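Local atomic coordinates of monoglyceride lipase (Saccharomyces cerevisiae, PDB entry 4ZWN), a protein that hydrolyses monoacylglycerols to free fatty acids and glycerol, preferring monounsaturated acyl chains, and also takes part in the breakdown of fatty acid ethyl esters. Residues 138-143 / 161-166; 152-157 / 256-261; 262-267 / 285-290. The protein carries 2 engineered substitutions. All coordinates share one frame; numbering follows the deposited sequence.

Contact 1: 138-143 / 161-166; sequences LFMWGH and NEISGY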
loop_
_atom_site.group_PDB
_atom_site.type_symbol
_atom_site.label_atom_id
_atom_site.label_comp_id
_atom_site.label_asym_id
_atom_site.label_seq_id
_atom_site.Cartn_x
_atom_site.Cartn_y
_atom_site.Cartn_z
ATOM N N LEU A 138 -13.765 2.498 8.876
ATOM C CA LEU A 138 -12.880 1.806 7.948
ATOM C C LEU A 138 -11.856 2.765 7.358
ATOM O O LEU A 138 -12.215 3.728 6.679
ATOM C CB LEU A 138 -13.683 1.151 6.824
ATOM C CG LEU A 138 -12.864 0.387 5.782
ATOM C CD1 LEU A 138 -12.138 -0.790 6.422
ATOM C CD2 LEU A 138 -13.749 -0.080 4.638
ATOM N N PHE A 139 -10.581 2.497 7.625
ATOM C CA PHE A 139 -9.496 3.318 7.103
ATOM C C PHE A 139 -8.796 2.609 5.950
ATOM O O PHE A 139 -8.846 1.383 5.845
ATOM C CB PHE A 139 -8.492 3.653 8.210
ATOM C CG PHE A 139 -9.056 4.523 9.300
ATOM C CD1 PHE A 139 -9.688 3.961 10.399
ATOM C CD2 PHE A 139 -8.950 5.901 9.228
ATOM C CE1 PHE A 139 -10.208 4.758 11.402
ATOM C CE2 PHE A 139 -9.468 6.704 10.227
ATOM C CZ PHE A 139 -10.097 6.132 11.316
ATOM N N MET A 140 -8.145 3.384 5.087
ATOM C CA MET A 140 -7.459 2.826 3.928
ATOM C C MET A 140 -5.967 3.159 3.953
ATOM O O MET A 140 -5.577 4.317 4.095
ATOM C CB MET A 140 -8.101 3.332 2.632
ATOM C CG MET A 140 -7.455 2.795 1.360
ATOM S SD MET A 140 -8.353 3.252 -0.139
ATOM C CE MET A 140 -9.875 2.335 0.084
ATOM N N TRP A 141 -5.144 2.126 3.811
ATOM C CA TRP A 141 -3.691 2.249 3.865
ATOM C C TRP A 141 -3.077 1.637 2.615
ATOM O O TRP A 141 -3.556 0.621 2.118
ATOM C CB TRP A 141 -3.152 1.561 5.121
ATOM C CG TRP A 141 -1.652 1.509 5.253
ATOM C CD1 TRP A 141 -0.866 2.359 5.976
ATOM C CD2 TRP A 141 -0.766 0.536 4.681
ATOM N NE1 TRP A 141 0.452 1.985 5.880
ATOM C CE2 TRP A 141 0.542 0.869 5.090
ATOM C CE3 TRP A 141 -0.950 -0.580 3.855
ATOM C CZ2 TRP A 141 1.660 0.128 4.704
ATOM C CZ3 TRP A 141 0.163 -1.316 3.472
ATOM C CH2 TRP A 141 1.450 -0.958 3.898
ATOM N N GLY A 142 -2.017 2.253 2.106
ATOM C CA GLY A 142 -1.348 1.739 0.928
ATOM C C GLY A 142 0.129 2.072 0.916
ATOM O O GLY A 142 0.528 3.157 1.337
ATOM N N HIS A 143 0.945 1.136 0.439
ATOM C CA HIS A 143 2.377 1.375 0.319
ATOM C C HIS A 143 2.822 1.406 -1.139
ATOM O O HIS A 143 2.428 0.555 -1.934
ATOM C CB HIS A 143 3.174 0.312 1.072
ATOM C CG HIS A 143 4.647 0.390 0.822
ATOM N ND1 HIS A 143 5.422 1.438 1.270
ATOM C CD2 HIS A 143 5.482 -0.435 0.146
ATOM C CE1 HIS A 143 6.674 1.249 0.894
ATOM N NE2 HIS A 143 6.737 0.119 0.209
ATOM N N ASN A 161 -16.223 8.916 0.170
ATOM C CA ASN A 161 -16.755 9.754 1.242
ATOM C C ASN A 161 -17.149 8.935 2.467
ATOM O O ASN A 161 -17.554 9.484 3.491
ATOM C CB ASN A 161 -17.958 10.560 0.746
ATOM C CG ASN A 161 -17.595 11.527 -0.368
ATOM O OD1 ASN A 161 -18.087 11.411 -1.491
ATOM N ND2 ASN A 161 -16.733 12.489 -0.060
ATOM N N GLU A 162 -17.027 7.617 2.355
ATOM C CA GLU A 162 -17.387 6.723 3.447
ATOM C C GLU A 162 -16.148 6.225 4.188
ATOM O O GLU A 162 -16.243 5.745 5.317
ATOM C CB GLU A 162 -18.205 5.546 2.914
ATOM C CG GLU A 162 -19.443 5.977 2.146
ATOM C CD GLU A 162 -20.128 4.827 1.441
ATOM O OE1 GLU A 162 -20.336 3.771 2.078
ATOM O OE2 GLU A 162 -20.453 4.980 0.244
ATOM N N ILE A 163 -14.989 6.338 3.546
ATOM C CA ILE A 163 -13.728 5.986 4.187
ATOM C C ILE A 163 -13.397 7.020 5.257
ATOM O O ILE A 163 -13.482 8.226 5.016
ATOM C CB ILE A 163 -12.572 5.893 3.172
ATOM C CG1 ILE A 163 -12.923 4.902 2.061
ATOM C CG2 ILE A 163 -11.282 5.475 3.862
ATOM C CD1 ILE A 163 -13.210 3.504 2.566
ATOM N N SER A 164 -13.028 6.544 6.438
ATOM C CA SER A 164 -12.827 7.417 7.587
ATOM C C SER A 164 -11.492 8.146 7.544
ATOM O O SER A 164 -11.326 9.172 8.197
ATOM C CB SER A 164 -12.940 6.616 8.884
ATOM O OG SER A 164 -14.276 6.204 9.098
ATOM N N GLY A 165 -10.544 7.618 6.780
ATOM C CA GLY A 165 -9.238 8.240 6.668
ATOM C C GLY A 165 -8.326 7.530 5.689
ATOM O O GLY A 165 -8.482 6.337 5.434
ATOM N N TYR A 166 -7.366 8.268 5.143
ATOM C CA TYR A 166 -6.437 7.713 4.169
ATOM C C TYR A 166 -4.998 7.816 4.653
ATOM O O TYR A 166 -4.565 8.863 5.133
ATOM C CB TYR A 166 -6.588 8.419 2.822
ATOM C CG TYR A 166 -7.946 8.232 2.187
ATOM C CD1 TYR A 166 -8.995 9.096 2.479
ATOM C CD2 TYR A 166 -8.182 7.190 1.299
ATOM C CE1 TYR A 166 -10.239 8.929 1.901
ATOM C CE2 TYR A 166 -9.423 7.015 0.715
ATOM C CZ TYR A 166 -10.447 7.889 1.022
ATOM O OH TYR A 166 -11.684 7.723 0.448
#

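Contact 2: 152-157 / 256-261; sequences NYACQG and KNFAKD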
loop_
_atom_site.group_PDB
_atom_site.type_symbol
_atom_site.label_atom_id
_atom_site.label_comp_id
_atom_site.label_asym_id
_atom_site.label_seq_id
_atom_site.Cartn_x
_atom_site.Cartn_y
_atom_site.Cartn_z
ATOM N N ASN A 152 -5.455 7.834 -4.916
ATOM C CA ASN A 152 -6.352 7.985 -6.055
ATOM C C ASN A 152 -7.784 7.578 -5.718
ATOM O O ASN A 152 -8.733 8.200 -6.192
ATOM C CB ASN A 152 -5.847 7.181 -7.253
ATOM C CG ASN A 152 -4.870 7.965 -8.111
ATOM O OD1 ASN A 152 -5.268 8.841 -8.879
ATOM N ND2 ASN A 152 -3.586 7.655 -7.985
ATOM N N TYR A 153 -7.937 6.541 -4.895
ATOM C CA TYR A 153 -9.267 6.113 -4.474
ATOM C C TYR A 153 -9.976 7.250 -3.751
ATOM O O TYR A 153 -11.186 7.424 -3.890
ATOM C CB TYR A 153 -9.200 4.876 -3.573
ATOM C CG TYR A 153 -10.565 4.278 -3.294
ATOM C CD1 TYR A 153 -11.114 3.323 -4.144
ATOM C CD2 TYR A 153 -11.314 4.682 -2.193
ATOM C CE1 TYR A 153 -12.366 2.778 -3.899
ATOM C CE2 TYR A 153 -12.565 4.145 -1.940
ATOM C CZ TYR A 153 -13.087 3.196 -2.795
ATOM O OH TYR A 153 -14.332 2.662 -2.546
ATOM N N ALA A 154 -9.212 8.033 -2.995
ATOM C CA ALA A 154 -9.750 9.201 -2.305
ATOM C C ALA A 154 -10.314 10.236 -3.284
ATOM O O ALA A 154 -11.116 11.086 -2.902
ATOM C CB ALA A 154 -8.679 9.834 -1.430
ATOM N N CYS A 155 -9.895 10.160 -4.544
ATOM C CA CYS A 155 -10.368 11.092 -5.561
ATOM C C CYS A 155 -11.455 10.484 -6.446
ATOM O O CYS A 155 -12.322 11.198 -6.951
ATOM C CB CYS A 155 -9.205 11.564 -6.435
ATOM S SG CYS A 155 -7.879 12.408 -5.543
ATOM N N GLN A 156 -11.412 9.167 -6.625
ATOM C CA GLN A 156 -12.253 8.517 -7.624
ATOM C C GLN A 156 -13.093 7.364 -7.080
ATOM O O GLN A 156 -13.957 6.843 -7.785
ATOM C CB GLN A 156 -11.384 8.001 -8.772
ATOM C CG GLN A 156 -10.577 6.765 -8.425
ATOM C CD GLN A 156 -9.663 6.336 -9.551
ATOM O OE1 GLN A 156 -8.664 6.994 -9.838
ATOM N NE2 GLN A 156 -10.004 5.232 -10.202
ATOM N N GLY A 157 -12.840 6.965 -5.838
ATOM C CA GLY A 157 -13.524 5.827 -5.250
ATOM C C GLY A 157 -15.026 6.000 -5.119
ATOM O O GLY A 157 -15.513 7.092 -4.828
ATOM N N LYS A 256 -10.455 19.314 -6.940
ATOM C CA LYS A 256 -11.844 19.156 -7.361
ATOM C C LYS A 256 -12.463 17.824 -6.947
ATOM O O LYS A 256 -13.659 17.756 -6.672
ATOM C CB LYS A 256 -11.956 19.310 -8.880
ATOM C CG LYS A 256 -11.677 20.711 -9.396
ATOM C CD LYS A 256 -11.790 20.756 -10.912
ATOM C CE LYS A 256 -11.378 22.110 -11.463
ATOM N NZ LYS A 256 -11.482 22.140 -12.946
ATOM N N ASN A 257 -11.658 16.768 -6.901
ATOM C CA ASN A 257 -12.208 15.426 -6.728
ATOM C C ASN A 257 -11.896 14.760 -5.389
ATOM O O ASN A 257 -12.534 13.769 -5.026
ATOM C CB ASN A 257 -11.721 14.527 -7.865
ATOM C CG ASN A 257 -12.181 15.011 -9.221
ATOM O OD1 ASN A 257 -13.284 14.691 -9.665
ATOM N ND2 ASN A 257 -11.340 15.793 -9.889
ATOM N N PHE A 258 -10.923 15.291 -4.657
ATOM C CA PHE A 258 -10.572 14.721 -3.362
ATOM C C PHE A 258 -11.764 14.789 -2.413
ATOM O O PHE A 258 -12.390 15.840 -2.277
ATOM C CB PHE A 258 -9.371 15.445 -2.752
ATOM C CG PHE A 258 -8.790 14.747 -1.560
ATOM C CD1 PHE A 258 -7.798 13.791 -1.716
ATOM C CD2 PHE A 258 -9.238 15.040 -0.283
ATOM C CE1 PHE A 258 -7.264 13.141 -0.620
ATOM C CE2 PHE A 258 -8.712 14.391 0.817
ATOM C CZ PHE A 258 -7.724 13.442 0.649
ATOM N N ALA A 259 -12.073 13.663 -1.776
ATOM C CA ALA A 259 -13.199 13.574 -0.848
ATOM C C ALA A 259 -13.120 14.674 0.202
ATOM O O ALA A 259 -12.150 14.752 0.958
ATOM C CB ALA A 259 -13.236 12.207 -0.186
ATOM N N LYS A 260 -14.150 15.517 0.231
ATOM C CA LYS A 260 -14.143 16.754 1.008
ATOM C C LYS A 260 -13.791 16.550 2.478
ATOM O O LYS A 260 -14.475 15.822 3.199
ATOM C CB LYS A 260 -15.502 17.454 0.898
ATOM C CG LYS A 260 -15.545 18.843 1.529
ATOM C CD LYS A 260 -16.778 19.611 1.078
ATOM C CE LYS A 260 -16.847 20.988 1.717
ATOM N NZ LYS A 260 -17.073 20.913 3.187
ATOM N N ASP A 261 -12.700 17.187 2.893
ATOM C CA ASP A 261 -12.289 17.248 4.294
ATOM C C ASP A 261 -12.060 15.878 4.939
ATOM O O ASP A 261 -12.254 15.713 6.144
ATOM C CB ASP A 261 -13.326 18.032 5.109
ATOM C CG ASP A 261 -13.441 19.484 4.669
ATOM O OD1 ASP A 261 -12.396 20.104 4.378
ATOM O OD2 ASP A 261 -14.580 20.002 4.614
#

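Contact 3: 262-267 / 285-290; sequences KPVIIM and RDCPSA. Engineered in segment 285-290: R285 (natural residue Gln).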
loop_
_atom_site.group_PDB
_atom_site.type_symbol
_atom_site.label_atom_id
_atom_site.label_comp_id
_atom_site.label_asym_id
_atom_site.label_seq_id
_atom_site.Cartn_x
_atom_site.Cartn_y
_atom_site.Cartn_z
ATOM N N LYS A 262 -11.649 14.897 4.144
ATOM C CA LYS A 262 -11.265 13.606 4.702
ATOM C C LYS A 262 -9.820 13.667 5.178
ATOM O O LYS A 262 -8.951 14.175 4.467
ATOM C CB LYS A 262 -11.442 12.486 3.678
ATOM C CG LYS A 262 -12.889 12.122 3.401
ATOM C CD LYS A 262 -13.543 11.490 4.617
ATOM C CE LYS A 262 -14.965 11.070 4.305
ATOM N NZ LYS A 262 -15.604 10.398 5.464
ATOM N N PRO A 263 -9.559 13.163 6.393
ATOM C CA PRO A 263 -8.204 13.188 6.954
ATOM C C PRO A 263 -7.192 12.411 6.110
ATOM O O PRO A 263 -7.438 11.266 5.733
ATOM C CB PRO A 263 -8.376 12.548 8.339
ATOM C CG PRO A 263 -9.681 11.846 8.296
ATOM C CD PRO A 263 -10.539 12.596 7.332
ATOM N N VAL A 264 -6.071 13.058 5.806
ATOM C CA VAL A 264 -4.988 12.437 5.050
ATOM C C VAL A 264 -3.691 12.508 5.823
ATOM O O VAL A 264 -3.404 13.517 6.472
ATOM C CB VAL A 264 -4.748 13.123 3.686
ATOM C CG1 VAL A 264 -4.653 12.079 2.580
ATOM C CG2 VAL A 264 -5.811 14.163 3.401
ATOM N N ILE A 265 -2.897 11.452 5.752
ATOM C CA ILE A 265 -1.543 11.535 6.255
ATOM C C ILE A 265 -0.636 10.672 5.383
ATOM O O ILE A 265 -0.960 9.530 5.045
ATOM C CB ILE A 265 -1.439 11.118 7.741
ATOM C CG1 ILE A 265 -0.037 11.392 8.303
ATOM C CG2 ILE A 265 -1.860 9.667 7.966
ATOM C CD1 ILE A 265 0.027 11.445 9.822
ATOM N N ILE A 266 0.484 11.250 4.968
ATOM C CA ILE A 266 1.465 10.508 4.192
ATOM C C ILE A 266 2.730 10.313 5.012
ATOM O O ILE A 266 3.243 11.280 5.619
ATOM C CB ILE A 266 1.801 11.207 2.858
ATOM C CG1 ILE A 266 0.588 11.163 1.904
ATOM C CG2 ILE A 266 2.999 10.538 2.200
ATOM C CD1 ILE A 266 0.782 11.899 0.579
ATOM N N MET A 267 3.217 9.068 5.059
ATOM C CA MET A 267 4.475 8.807 5.762
ATOM C C MET A 267 5.488 8.286 4.748
ATOM O O MET A 267 5.201 7.349 3.978
ATOM C CB MET A 267 4.276 7.837 6.890
ATOM C CG MET A 267 3.105 8.245 7.716
ATOM S SD MET A 267 2.311 7.017 8.717
ATOM C CE MET A 267 1.186 8.113 9.571
ATOM N N ARG A 285 0.497 19.576 -0.480
ATOM C CA ARG A 285 0.276 20.956 -0.897
ATOM C C ARG A 285 -1.007 21.123 -1.707
ATOM O O ARG A 285 -1.779 22.055 -1.472
ATOM C CB ARG A 285 1.457 21.456 -1.723
ATOM C CG ARG A 285 2.608 21.994 -0.916
ATOM C CD ARG A 285 3.659 22.567 -1.845
ATOM N NE ARG A 285 4.641 23.365 -1.123
ATOM C CZ ARG A 285 4.615 24.692 -1.049
ATOM N NH1 ARG A 285 3.659 25.375 -1.663
ATOM N NH2 ARG A 285 5.552 25.337 -0.364
ATOM N N ASP A 286 -1.228 20.222 -2.663
ATOM C CA ASP A 286 -2.376 20.326 -3.562
ATOM C C ASP A 286 -3.677 19.840 -2.922
ATOM O O ASP A 286 -4.765 20.225 -3.354
ATOM C CB ASP A 286 -2.123 19.535 -4.852
ATOM C CG ASP A 286 -0.963 20.085 -5.665
ATOM O OD1 ASP A 286 -0.605 21.268 -5.483
ATOM O OD2 ASP A 286 -0.415 19.328 -6.495
ATOM N N CYS A 287 -3.568 18.992 -1.905
ATOM C CA CYS A 287 -4.749 18.405 -1.269
ATOM C C CYS A 287 -5.602 19.470 -0.589
ATOM O O CYS A 287 -5.097 20.261 0.203
ATOM C CB CYS A 287 -4.337 17.337 -0.254
ATOM S SG CYS A 287 -5.717 16.433 0.497
ATOM N N PRO A 288 -6.908 19.489 -0.902
ATOM C CA PRO A 288 -7.840 20.511 -0.413
ATOM C C PRO A 288 -8.343 20.254 1.005
ATOM O O PRO A 288 -8.933 21.150 1.609
ATOM C CB PRO A 288 -8.995 20.425 -1.412
ATOM C CG PRO A 288 -9.009 18.989 -1.811
ATOM C CD PRO A 288 -7.563 18.547 -1.830
ATOM N N SER A 289 -8.112 19.052 1.522
ATOM C CA SER A 289 -8.610 18.673 2.841
ATOM C C SER A 289 -8.032 19.538 3.954
ATOM O O SER A 289 -6.880 19.970 3.882
ATOM C CB SER A 289 -8.299 17.204 3.128
ATOM O OG SER A 289 -8.702 16.856 4.440
ATOM N N ALA A 290 -8.841 19.781 4.981
ATOM C CA ALA A 290 -8.421 20.579 6.129
ATOM C C ALA A 290 -7.502 19.782 7.052
ATOM O O ALA A 290 -6.586 20.334 7.662
ATOM C CB ALA A 290 -9.630 21.076 6.895
#

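Contact 1: 138-143 / 161-166
M140 and Y166 are paired neighbours on adjacent parallel strands, 138-143 and 165-169, in the central sheet of the alpha/beta hydrolase fold. Helix 145-156 connects the two strands, making a beta-alpha-beta crossover, and the turn from strand 138-143 into that helix holds the GXSXG motif, probably the nucleophile elbow of this family. The contact uses the opposite, entry end of strand 138-143, where the chain returning from the helix comes alongside. Two backbone bonds join the segments: M140 N gives its hydrogen to G165 O at 3.0 Å, and S164 N gives its own to L138 O at 2.9 Å. Both are nearly straight, with N-H...O angles of 168°.

On the face of the sheet that bears M140 and Y166, the methionine extends with CG anti to the backbone N (chi1 -180°) and bends only at chi3. Its sulfur thus reaches the edge of the tyrosine ring in a Met-aromatic contact, SD to CE2 4.0 Å. The CG2 branch of I163 approaches M140 CB to 4.0 Å and also sits above the Y166 ring, off towards its rim, while the longer branch sends CD1 to L138 CD2 at 4.2 Å. Helix 145-156 covers this face through C150, Y153 and A154, and helix 113-134 adds V124 against M140; the Y166 hydroxyl is anchored at K160 O.

F139 lies on the other face of the sheet. Its CG stands beside the backbone N, which swings the ring across towards the incoming chain. There S164 CB lies over one face of the ring in a CH-pi contact, 3.9 Å from the centroid of the F139 ring and only 18° off its normal.

Contact 2: 152-157 / 256-261
Two helix ends meet here, the last turn of 145-156 and the exit from the short helix 253-257, with C155 and F258 closest, their CA atoms 4.2 Å apart. Helix 145-156 is the crossover helix that follows strand 138-143, and its Y153 and A154 rest on Y166 of sheet strand 165-169. Beyond N257 the chain leaves helical geometry at F258 and turns A259 N onto A154 O, a hydrogen bond of 3.0 Å with an N-H...O angle of 152°. An extended segment thereby docks directly on the backbone of a terminal helical turn.

Two small side chains, A154 and C155, meet the F258 ring beside this bond. The CB of A154 touches F258 CE1 at 3.7 Å, approaching the ring obliquely. C155 SG instead lies near the ring plane, 4.1 Å from F258 CD1, a sulfur-aromatic contact at the edge. The ring's other neighbours include C287, P288 and S289. N257 contributes CB beside C155 CB, while its amide ND2 turns back to Y253 O.

Two carbonyls also come together, C155 O and N257 O, 3.2 Å apart. K160 NZ bonds to both, so its ammonium probably offsets their repulsion and ties the two helix ends together.

Contact 3: 262-267 / 285-290
V264 lays its CG2 methyl against the sulfur of C287, 3.7 Å from SG, and the same methyl reaches S289 CB at 3.9 Å. One branch of a strand residue thus meets two side chains of the loop that follows helix 277-286. C287 can present its sulfur because SG is anti to the backbone N (chi1 -175°), reaching out from the loop towards the sheet. The sulfur also faces back along its own loop, where S289 N points at C287 SG in a weak hydrogen bond of 3.7 Å. F258 packs against V264 and C287 alike, extending the apolar patch towards the end of helix 253-257.

The topology behind this meeting is the beta-alpha-beta unit of strand 264-269, helix 277-286 and strand 292-297, at one edge of the alpha/beta hydrolase sheet, where 292-297 is the outermost strand. Helix 277-286 covers the strand farther along, where S280, F283 and I284 lie on I266. Its exit loop then comes back to the beginning of strand 264-269 before the chain enters strand 292-297. Backbone bonds between V264 and D291, and between I266 and E293, continue the junction into the sheet.

Polar fastening occurs just ahead of the strand. S289 OG, extended away from its own backbone N, donates to K262 O at 2.7 Å. The hydroxyl comes from well above the carbonyl plane, 60° out of it, away from either lone-pair direction. D291 N gives S289 OG a further, weak bond. The K262 side chain departs from the loop and carries NZ to the backbone oxygens N161 O and I163 O.

How the contacts relate
The three contacts form a triangle, with centres about 11 Å (1 and 2), 12 Å (1 and 3) and 10 Å (2 and 3) apart. Contacts 1 and 3 share the sheet: Y166 N and P263 O, 3.1 Å apart, join their neighbouring strands. Contact 2 spans the flank, where Y166 CZ lies 3.6 Å from A154 CB and F258 CZ 3.4 Å from V264 CG2. The touching residues lie away from the active site, although segment 138-143 runs on through G142 and H143, whose ring meets H302, to S144, probably the nucleophile. D272 and H302, the probable charge-relay residues, follow strands 264-269 and 292-297.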